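Local coordinates for acetyl-CoA acetyltransferase (Elizabethkingia anophelis NUHP1, PDB 6BN2), which probably condenses two molecules of acetyl-CoA into acetoacetyl-CoA, and cleaves it in reverse, as a homotetrameric enzyme of the thiolase family, at residues E124-V129 / S255-G260. Numbering follows the deposited sequence.
Sequences ENMSQV and STLNDG
Both carboxylate oxygens of Asp259 grip the turn that follows Asn125. Asp259 OD2 takes the hydroxyl OG of Ser127 at 2.7 Å on its syn lone pair, while Asp259 OD1 receives the backbone N of Ser127 at 3.0 Å in a nearly straight bond (169°) and a weak, bent one from Met126 N. Ser127 OG also pairs with Met26 N. The Asn125 amide lies stacked on this carboxylate, their planes 26° apart, CG of Asn125 reaching to 3.6 Å from CG of Asp259; Asn125 ND2 is hydrogen-bonded to the carbonyls of Val32 and Leu29. Next to this, Glu124 and Gly260 form an antiparallel hydrogen-bonded pair, with Gly260 N 2.9 Å from Glu124 O and Glu124 N 3.0 Å from Gly260 O. This joins strand 117-125 to strand 258-268, neighbours in the mixed sheet of the thiolase fold, both segments falling in its N-terminal half. Met126 runs past the Asn258 carbonyl, CG 3.1 Å from Asn258 O, and its SD accepts a weak bond from Asn258 N. The bend at chi3 (73°) carries Met126 CE to 3.7 Å from Leu257 CD2, the two side chains crossing at about a right angle against Leu150 of helix 149-155. Asn258 points away, its OD1 bonded to the backbone N of His356, a predicted proton acceptor.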
loop_
_atom_site.group_PDB
_atom_site.type_symbol
_atom_site.label_atom_id
_atom_site.label_comp_id
_atom_site.label_asym_id
_atom_site.label_seq_id
_atom_site.Cartn_x
_atom_site.Cartn_y
_atom_site.Cartn_z
ATOM N N GLU A 124 11.651 -2.007 5.683
ATOM C CA GLU A 124 11.250 -1.327 6.905
ATOM C C GLU A 124 12.501 -0.841 7.612
ATOM O O GLU A 124 13.487 -1.574 7.719
ATOM C CB GLU A 124 10.453 -2.247 7.842
ATOM C CG GLU A 124 9.465 -1.470 8.726
ATOM C CD GLU A 124 8.204 -1.077 7.951
ATOM O OE1 GLU A 124 7.462 -1.991 7.512
ATOM O OE2 GLU A 124 7.979 0.134 7.758
ATOM N N ASN A 125 12.454 0.387 8.110
ATOM C CA ASN A 125 13.464 0.827 9.066
ATOM C C ASN A 125 12.702 1.272 10.307
ATOM O O ASN A 125 12.184 2.392 10.369
ATOM C CB ASN A 125 14.352 1.928 8.505
ATOM C CG ASN A 125 15.493 2.234 9.441
ATOM O OD1 ASN A 125 15.258 2.460 10.618
ATOM N ND2 ASN A 125 16.734 2.166 8.946
ATOM N N MET A 126 12.603 0.367 11.277
ATOM C CA MET A 126 11.841 0.677 12.473
ATOM C C MET A 126 12.575 1.692 13.337
ATOM O O MET A 126 11.925 2.487 14.023
ATOM C CB MET A 126 11.537 -0.626 13.205
ATOM C CG MET A 126 10.707 -1.535 12.287
ATOM S SD MET A 126 10.164 -3.107 12.997
ATOM C CE MET A 126 8.874 -2.577 14.140
ATOM N N SER A 127 13.915 1.724 13.249
ATOM C CA SER A 127 14.708 2.709 13.989
ATOM C C SER A 127 14.346 4.142 13.607
ATOM O O SER A 127 14.487 5.059 14.429
ATOM C CB SER A 127 16.198 2.488 13.726
ATOM O OG SER A 127 16.619 1.190 14.099
ATOM N N GLN A 128 13.932 4.364 12.365
ATOM C CA GLN A 128 13.697 5.714 11.852
ATOM C C GLN A 128 12.232 6.135 11.896
ATOM O O GLN A 128 11.898 7.225 11.407
ATOM C CB GLN A 128 14.244 5.843 10.428
ATOM C CG GLN A 128 15.794 5.830 10.372
ATOM C CD GLN A 128 16.340 6.228 9.000
ATOM O OE1 GLN A 128 15.582 6.535 8.076
ATOM N NE2 GLN A 128 17.668 6.202 8.862
ATOM N N VAL A 129 11.358 5.341 12.503
ATOM C CA VAL A 129 9.939 5.733 12.522
ATOM C C VAL A 129 9.775 6.930 13.447
ATOM O O VAL A 129 10.303 6.907 14.567
ATOM C CB VAL A 129 9.065 4.561 12.980
ATOM C CG1 VAL A 129 7.594 4.991 13.098
ATOM C CG2 VAL A 129 9.192 3.410 11.979
ATOM N N SER A 255 9.774 -11.541 19.257
ATOM C CA SER A 255 10.674 -10.968 18.275
ATOM C C SER A 255 11.060 -9.551 18.699
ATOM O O SER A 255 10.525 -8.983 19.658
ATOM C CB SER A 255 10.036 -10.967 16.881
ATOM O OG SER A 255 8.868 -10.159 16.832
ATOM N N THR A 256 11.990 -8.981 17.966
ATOM C CA THR A 256 12.494 -7.651 18.234
ATOM C C THR A 256 12.010 -6.706 17.146
ATOM O O THR A 256 11.350 -7.121 16.186
ATOM C CB THR A 256 14.017 -7.676 18.283
ATOM O OG1 THR A 256 14.483 -8.408 17.143
ATOM C CG2 THR A 256 14.484 -8.359 19.562
ATOM N N LEU A 257 12.351 -5.435 17.316
ATOM C CA LEU A 257 12.166 -4.417 16.289
ATOM C C LEU A 257 13.432 -4.383 15.444
ATOM O O LEU A 257 14.540 -4.443 15.988
ATOM C CB LEU A 257 11.916 -3.064 16.943
ATOM C CG LEU A 257 10.924 -3.079 18.114
ATOM C CD1 LEU A 257 10.779 -1.682 18.711
ATOM C CD2 LEU A 257 9.572 -3.620 17.667
ATOM N N ASN A 258 13.283 -4.313 14.116
ATOM C CA ASN A 258 14.450 -4.479 13.252
ATOM C C ASN A 258 14.324 -3.673 11.967
ATOM O O ASN A 258 13.254 -3.180 11.610
ATOM C CB ASN A 258 14.670 -5.950 12.907
ATOM C CG ASN A 258 14.992 -6.775 14.131
ATOM O OD1 ASN A 258 14.091 -7.301 14.783
ATOM N ND2 ASN A 258 16.291 -6.872 14.462
ATOM N N ASP A 259 15.460 -3.540 11.284
ATOM C CA ASP A 259 15.585 -2.826 10.018
ATOM C C ASP A 259 16.049 -3.808 8.944
ATOM O O ASP A 259 16.978 -4.585 9.179
ATOM C CB ASP A 259 16.608 -1.675 10.140
ATOM C CG ASP A 259 16.333 -0.743 11.326
ATOM O OD1 ASP A 259 15.149 -0.553 11.689
ATOM O OD2 ASP A 259 17.301 -0.194 11.908
ATOM N N GLY A 260 15.434 -3.771 7.766
ATOM C CA GLY A 260 15.862 -4.676 6.701
ATOM C C GLY A 260 14.921 -4.608 5.516
ATOM O O GLY A 260 13.855 -3.995 5.572
#